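Local coordinates for protein interleukin 22 (Danio rerio, PDB 4O6K) that probably acts as a secreted, all-helical cytokine of the interleukin-10 family, signalling through cell-surface receptors in immune defence, at residues 32-37 against 131-136; 52-57 against 102-107. All coordinates share one frame; numbering follows the deposited sequence.

The two contacts share no segment but meet where the loop 32-37 packs on the start of helix 102-117. Interaction 1 (32-37 against 131-136) lays an irregular loop on helix 130-140 near the middle of the molecule and is largely buried, with R32 and Y36 on its exposed side. Interaction 2 (52-57 against 102-107) pairs two helices and is only partly buried. The first combines apolar packing with two hydrogen bonds to one tyrosine hydroxyl; the second has no hydrogen bond across it and rests on aliphatic and aromatic groups. At their junction P35 and F37 pack on L103, and L33 and P35 on F107. The loop thus lies between the last helix and helix 102-117.

Interaction 1: 32-37 against 131-136; sequences RLLPYF and NTLYHY
Y136 meets the loop with its ring and its hydroxyl at once. The hydroxyl accepts two N-H groups: R32 NH2 lies 2.8 Å from Y136 OH, with a bent N-H...O angle of 142°, while the bond from the backbone F37 N to Y136 OH is straighter but long at 3.3 Å, and weak. R32 and Y136 approach tip to tip with guanidinium and ring nearly coplanar. The guanidinium is also held by a bond within the loop, R32 NE to L34 O at 2.7 Å, close to its plane. Over the centre of one ring face sits F37 CB, 3.8 Å from the Y136 centroid and 8° off the normal, a CH-pi contact; the backbone oxygen of T132 lies above the opposite face, toward the rim. F37 CG lies beside the backbone N (chi1 -81°), 4.2 Å from Y136 CD2; F37 CD1 is 3.8 Å from Y136 CE2, with the two rings oblique to one another. A phenylalanine in place of Y136 would keep the ring under F37 but would probably leave R32 NH2 and F37 N without this shared acceptor, and the loop less firmly held. In the helical cytokine fold, this pairs the connection between helix 10-24 and helix 39-42 with helix 130-140, the last helix of the chain. The loop is also tied to the residue just before that helix, since the side-chain oxygens of E129 accept hydrogen bonds from L33 N and L34 N. L34 adds a second apolar patch: its CD1 reaches the helix surface 3.7 Å from L133 CB, the two side chains crossing at about a right angle, and lies 4.0 Å from T132 CB.

Interaction 2: 52-57 against 102-107; sequences ARILKY and PLVKQF
R53 touches V104 through the base of its side chain alone: R53 CB lies 4.1 Å from V104 CG2. The chain bends at chi2 (67°), and its far end leads away from helix 102-117; there R53 NH1 forms a long, weak ion pair with D97. The apolar stem therefore lines the helix interface while the charge sits outside it.

I54, next in sequence, has the shortest CA-CA separation across the pair, 5.9 Å from I54 CA to V104 CA. Its two branches divide the work. I54 CG1 lies 4.1 Å from V104 CG2 as the two side chains slide past each other in opposite directions. I54 CG2, anti to the backbone N, stands over one face of the F107 ring, 4.1 Å from F107 CD2 and offset toward the rim.

One turn later Y57 reaches the same ring at its edge. Y57 CD2 is 3.7 Å from F107 CE2 and near the F107 plane; the ring planes stand at 88° and the centroids are 6.0 Å apart. F107 is thus met by I54 over a face and by Y57 at the rim.

The two short helical segments run in nearly the same direction, at 25°, with axes 9.8 Å apart. This is near-parallel helix-helix packing within an all-helical bundle, as in cytokines of the interleukin-10 family. The disulfide between C48 and C141 links the first turn of helix 47-62 to the chain just past helix 130-140. A52 and L55 of helix 47-62 face helix 76-93 through L90 and L83, while I54 and L55 reach L133 of helix 130-140, so helix 47-62 packs on both of those helices as well as on helix 102-117.

Interaction 1: 32-37 against 131-136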
loop_
_atom_site.group_PDB
_atom_site.type_symbol
_atom_site.label_atom_id
_atom_site.label_comp_id
_atom_site.label_asym_id
_atom_site.label_seq_id
_atom_site.Cartn_x
_atom_site.Cartn_y
_atom_site.Cartn_z
ATOM N N ARG A 32 9.130 8.389 -6.708
ATOM C CA ARG A 32 8.167 7.520 -6.043
ATOM C C ARG A 32 6.743 7.688 -6.569
ATOM O O ARG A 32 6.372 8.752 -7.067
ATOM C CB ARG A 32 8.201 7.776 -4.537
ATOM C CG ARG A 32 7.982 9.229 -4.152
ATOM C CD ARG A 32 8.151 9.421 -2.655
ATOM N NE ARG A 32 7.095 8.759 -1.898
ATOM C CZ ARG A 32 7.244 8.294 -0.662
ATOM N NH1 ARG A 32 8.412 8.414 -0.044
ATOM N NH2 ARG A 32 6.228 7.705 -0.046
ATOM N N LEU A 33 5.954 6.625 -6.452
ATOM C CA LEU A 33 4.550 6.648 -6.853
ATOM C C LEU A 33 3.646 6.965 -5.664
ATOM O O LEU A 33 2.673 7.708 -5.798
ATOM C CB LEU A 33 4.152 5.316 -7.491
ATOM C CG LEU A 33 4.900 4.965 -8.779
ATOM C CD1 LEU A 33 4.474 3.604 -9.306
ATOM C CD2 LEU A 33 4.688 6.044 -9.833
ATOM N N LEU A 34 3.966 6.392 -4.506
ATOM C CA LEU A 34 3.250 6.709 -3.274
ATOM C C LEU A 34 3.456 8.164 -2.892
ATOM O O LEU A 34 4.577 8.669 -2.955
ATOM C CB LEU A 34 3.717 5.825 -2.114
ATOM C CG LEU A 34 3.160 4.420 -1.906
ATOM C CD1 LEU A 34 3.797 3.817 -0.666
ATOM C CD2 LEU A 34 1.648 4.451 -1.765
ATOM N N PRO A 35 2.371 8.849 -2.508
ATOM C CA PRO A 35 2.533 10.169 -1.897
ATOM C C PRO A 35 3.372 10.054 -0.631
ATOM O O PRO A 35 3.201 9.099 0.127
ATOM C CB PRO A 35 1.098 10.594 -1.577
ATOM C CG PRO A 35 0.251 9.811 -2.523
ATOM C CD PRO A 35 0.956 8.499 -2.716
ATOM N N TYR A 36 4.266 11.010 -0.403
ATOM C CA TYR A 36 5.142 10.953 0.757
ATOM C C TYR A 36 4.442 11.461 2.011
ATOM O O TYR A 36 3.919 12.575 2.036
ATOM C CB TYR A 36 6.418 11.758 0.504
ATOM C CG TYR A 36 7.273 11.957 1.736
ATOM C CD1 TYR A 36 8.011 10.909 2.272
ATOM C CD2 TYR A 36 7.344 13.195 2.361
ATOM C CE1 TYR A 36 8.792 11.090 3.399
ATOM C CE2 TYR A 36 8.122 13.385 3.487
ATOM C CZ TYR A 36 8.843 12.329 4.001
ATOM O OH TYR A 36 9.620 12.514 5.122
ATOM N N PHE A 37 4.438 10.631 3.048
ATOM C CA PHE A 37 3.909 11.028 4.346
ATOM C C PHE A 37 5.052 11.206 5.335
ATOM O O PHE A 37 5.762 10.252 5.652
ATOM C CB PHE A 37 2.915 9.992 4.876
ATOM C CG PHE A 37 1.532 10.122 4.305
ATOM C CD1 PHE A 37 1.254 9.697 3.016
ATOM C CD2 PHE A 37 0.505 10.664 5.064
ATOM C CE1 PHE A 37 -0.022 9.813 2.493
ATOM C CE2 PHE A 37 -0.770 10.783 4.547
ATOM C CZ PHE A 37 -1.034 10.357 3.260
ATOM N N ASN A 131 5.790 -1.905 0.946
ATOM C CA ASN A 131 6.385 -1.930 2.277
ATOM C C ASN A 131 6.269 -0.565 2.953
ATOM O O ASN A 131 5.978 -0.476 4.145
ATOM C CB ASN A 131 7.852 -2.363 2.190
ATOM C CG ASN A 131 8.443 -2.734 3.541
ATOM O OD1 ASN A 131 9.600 -3.144 3.627
ATOM N ND2 ASN A 131 7.645 -2.618 4.596
ATOM N N THR A 132 6.505 0.492 2.181
ATOM C CA THR A 132 6.406 1.862 2.678
ATOM C C THR A 132 4.968 2.222 3.063
ATOM O O THR A 132 4.731 2.891 4.071
ATOM C CB THR A 132 6.923 2.871 1.629
ATOM O OG1 THR A 132 8.305 2.606 1.353
ATOM C CG2 THR A 132 6.777 4.303 2.131
ATOM N N LEU A 133 4.013 1.773 2.254
ATOM C CA LEU A 133 2.596 1.993 2.533
ATOM C C LEU A 133 2.196 1.322 3.843
ATOM O O LEU A 133 1.435 1.879 4.633
ATOM C CB LEU A 133 1.736 1.470 1.380
ATOM C CG LEU A 133 0.215 1.601 1.505
ATOM C CD1 LEU A 133 -0.194 3.049 1.753
ATOM C CD2 LEU A 133 -0.462 1.056 0.260
ATOM N N TYR A 134 2.718 0.118 4.058
ATOM C CA TYR A 134 2.470 -0.646 5.276
ATOM C C TYR A 134 2.980 0.108 6.498
ATOM O O TYR A 134 2.354 0.103 7.558
ATOM C CB TYR A 134 3.150 -2.012 5.183
ATOM C CG TYR A 134 2.437 -3.129 5.905
ATOM C CD1 TYR A 134 1.178 -3.551 5.503
ATOM C CD2 TYR A 134 3.040 -3.789 6.971
ATOM C CE1 TYR A 134 0.529 -4.581 6.153
ATOM C CE2 TYR A 134 2.399 -4.823 7.624
ATOM C CZ TYR A 134 1.143 -5.214 7.210
ATOM O OH TYR A 134 0.495 -6.242 7.854
ATOM N N HIS A 135 4.127 0.757 6.327
ATOM C CA HIS A 135 4.727 1.590 7.360
ATOM C C HIS A 135 3.850 2.795 7.694
ATOM O O HIS A 135 3.694 3.155 8.862
ATOM C CB HIS A 135 6.117 2.044 6.903
ATOM C CG HIS A 135 6.554 3.353 7.480
ATOM N ND1 HIS A 135 6.620 3.592 8.836
ATOM C CD2 HIS A 135 6.953 4.498 6.877
ATOM C CE1 HIS A 135 7.037 4.828 9.043
ATOM N NE2 HIS A 135 7.246 5.400 7.871
ATOM N N TYR A 136 3.283 3.414 6.663
ATOM C CA TYR A 136 2.364 4.533 6.844
ATOM C C TYR A 136 1.143 4.108 7.652
ATOM O O TYR A 136 0.723 4.799 8.580
ATOM C CB TYR A 136 1.932 5.101 5.491
ATOM C CG TYR A 136 3.033 5.827 4.750
ATOM C CD1 TYR A 136 4.254 6.089 5.360
ATOM C CD2 TYR A 136 2.850 6.251 3.441
ATOM C CE1 TYR A 136 5.261 6.753 4.686
ATOM C CE2 TYR A 136 3.851 6.915 2.759
ATOM C CZ TYR A 136 5.054 7.163 3.386
ATOM O OH TYR A 136 6.053 7.823 2.711
#

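Interaction 2: 52-57 against 102-107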
loop_
_atom_site.group_PDB
_atom_site.type_symbol
_atom_site.label_atom_id
_atom_site.label_comp_id
_atom_site.label_asym_id
_atom_site.label_seq_id
_atom_site.Cartn_x
_atom_site.Cartn_y
_atom_site.Cartn_z
ATOM N N ALA A 52 -5.412 3.903 3.833
ATOM C CA ALA A 52 -6.252 2.718 3.719
ATOM C C ALA A 52 -6.977 2.686 2.380
ATOM O O ALA A 52 -7.257 1.618 1.837
ATOM C CB ALA A 52 -7.254 2.666 4.861
ATOM N N ARG A 53 -7.278 3.866 1.852
ATOM C CA ARG A 53 -7.967 3.969 0.576
ATOM C C ARG A 53 -6.983 3.657 -0.546
ATOM O O ARG A 53 -7.343 3.063 -1.564
ATOM C CB ARG A 53 -8.572 5.361 0.396
ATOM C CG ARG A 53 -9.722 5.388 -0.586
ATOM C CD ARG A 53 -10.864 4.592 0.031
ATOM N NE ARG A 53 -11.895 4.190 -0.916
ATOM C CZ ARG A 53 -13.164 3.990 -0.575
ATOM N NH1 ARG A 53 -13.543 4.156 0.686
ATOM N NH2 ARG A 53 -14.053 3.620 -1.487
ATOM N N ILE A 54 -5.738 4.082 -0.351
ATOM C CA ILE A 54 -4.651 3.758 -1.268
ATOM C C ILE A 54 -4.364 2.258 -1.237
ATOM O O ILE A 54 -4.078 1.644 -2.268
ATOM C CB ILE A 54 -3.369 4.546 -0.916
ATOM C CG1 ILE A 54 -3.594 6.046 -1.119
ATOM C CG2 ILE A 54 -2.190 4.072 -1.753
ATOM C CD1 ILE A 54 -2.416 6.906 -0.698
ATOM N N LEU A 55 -4.465 1.671 -0.047
ATOM C CA LEU A 55 -4.281 0.233 0.130
ATOM C C LEU A 55 -5.325 -0.526 -0.680
ATOM O O LEU A 55 -5.027 -1.553 -1.293
ATOM C CB LEU A 55 -4.370 -0.150 1.608
ATOM C CG LEU A 55 -4.193 -1.639 1.905
ATOM C CD1 LEU A 55 -2.843 -2.127 1.400
ATOM C CD2 LEU A 55 -4.346 -1.916 3.392
ATOM N N LYS A 56 -6.551 -0.008 -0.665
ATOM C CA LYS A 56 -7.653 -0.568 -1.443
ATOM C C LYS A 56 -7.306 -0.639 -2.919
ATOM O O LYS A 56 -7.521 -1.659 -3.577
ATOM C CB LYS A 56 -8.910 0.287 -1.271
ATOM C CG LYS A 56 -10.118 -0.192 -2.060
ATOM C CD LYS A 56 -11.363 0.560 -1.614
ATOM C CE LYS A 56 -12.591 0.105 -2.382
ATOM N NZ LYS A 56 -12.782 -1.365 -2.236
ATOM N N TYR A 57 -6.758 0.459 -3.428
ATOM C CA TYR A 57 -6.337 0.549 -4.819
ATOM C C TYR A 57 -5.208 -0.432 -5.113
ATOM O O TYR A 57 -5.155 -1.025 -6.190
ATOM C CB TYR A 57 -5.908 1.977 -5.156
ATOM C CG TYR A 57 -5.873 2.266 -6.638
ATOM C CD1 TYR A 57 -7.018 2.674 -7.311
ATOM C CD2 TYR A 57 -4.700 2.128 -7.367
ATOM C CE1 TYR A 57 -6.997 2.939 -8.666
ATOM C CE2 TYR A 57 -4.668 2.391 -8.725
ATOM C CZ TYR A 57 -5.819 2.797 -9.370
ATOM O OH TYR A 57 -5.796 3.060 -10.720
ATOM N N PRO A 102 -7.114 14.588 -2.134
ATOM C CA PRO A 102 -6.088 14.893 -3.142
ATOM C C PRO A 102 -4.949 13.873 -3.228
ATOM O O PRO A 102 -4.460 13.599 -4.323
ATOM C CB PRO A 102 -5.529 16.242 -2.682
ATOM C CG PRO A 102 -6.580 16.847 -1.850
ATOM C CD PRO A 102 -7.417 15.749 -1.277
ATOM N N LEU A 103 -4.539 13.322 -2.091
ATOM C CA LEU A 103 -3.403 12.404 -2.053
ATOM C C LEU A 103 -3.726 11.039 -2.654
ATOM O O LEU A 103 -2.872 10.419 -3.287
ATOM C CB LEU A 103 -2.900 12.240 -0.617
ATOM C CG LEU A 103 -2.248 13.489 -0.016
ATOM C CD1 LEU A 103 -1.876 13.266 1.440
ATOM C CD2 LEU A 103 -1.030 13.907 -0.828
ATOM N N VAL A 104 -4.954 10.581 -2.517
ATOM C CA VAL A 104 -5.381 9.361 -3.096
ATOM C C VAL A 104 -5.411 9.538 -4.597
ATOM O O VAL A 104 -4.917 8.754 -5.276
ATOM C CB VAL A 104 -6.750 8.924 -2.574
ATOM C CG1 VAL A 104 -7.239 7.685 -3.246
ATOM C CG2 VAL A 104 -6.720 8.738 -1.092
ATOM N N LYS A 105 -5.984 10.618 -5.074
ATOM C CA LYS A 105 -5.996 10.907 -6.500
ATOM C C LYS A 105 -4.578 11.025 -7.058
ATOM O O LYS A 105 -4.310 10.597 -8.133
ATOM C CB LYS A 105 -6.809 12.145 -6.805
ATOM C CG LYS A 105 -8.282 11.889 -6.973
ATOM C CD LYS A 105 -9.081 13.119 -6.724
ATOM C CE LYS A 105 -8.872 13.545 -5.300
ATOM N NZ LYS A 105 -9.994 13.311 -4.384
ATOM N N GLN A 106 -3.687 11.582 -6.276
ATOM C CA GLN A 106 -2.303 11.734 -6.722
ATOM C C GLN A 106 -1.646 10.428 -7.068
ATOM O O GLN A 106 -1.042 10.282 -8.107
ATOM C CB GLN A 106 -1.458 12.462 -5.702
ATOM C CG GLN A 106 -0.042 12.708 -6.155
ATOM C CD GLN A 106 0.818 13.329 -5.073
ATOM O OE1 GLN A 106 0.424 14.250 -4.450
ATOM N NE2 GLN A 106 1.965 12.795 -4.851
ATOM N N PHE A 107 -1.794 9.470 -6.177
ATOM C CA PHE A 107 -1.270 8.159 -6.407
ATOM C C PHE A 107 -1.827 7.570 -7.698
ATOM O O PHE A 107 -1.095 7.129 -8.543
ATOM C CB PHE A 107 -1.508 7.225 -5.251
ATOM C CG PHE A 107 -1.073 5.850 -5.549
ATOM C CD1 PHE A 107 0.238 5.578 -5.693
ATOM C CD2 PHE A 107 -1.988 4.843 -5.761
ATOM C CE1 PHE A 107 0.661 4.332 -6.013
ATOM C CE2 PHE A 107 -1.589 3.581 -6.080
ATOM C CZ PHE A 107 -0.256 3.325 -6.214
#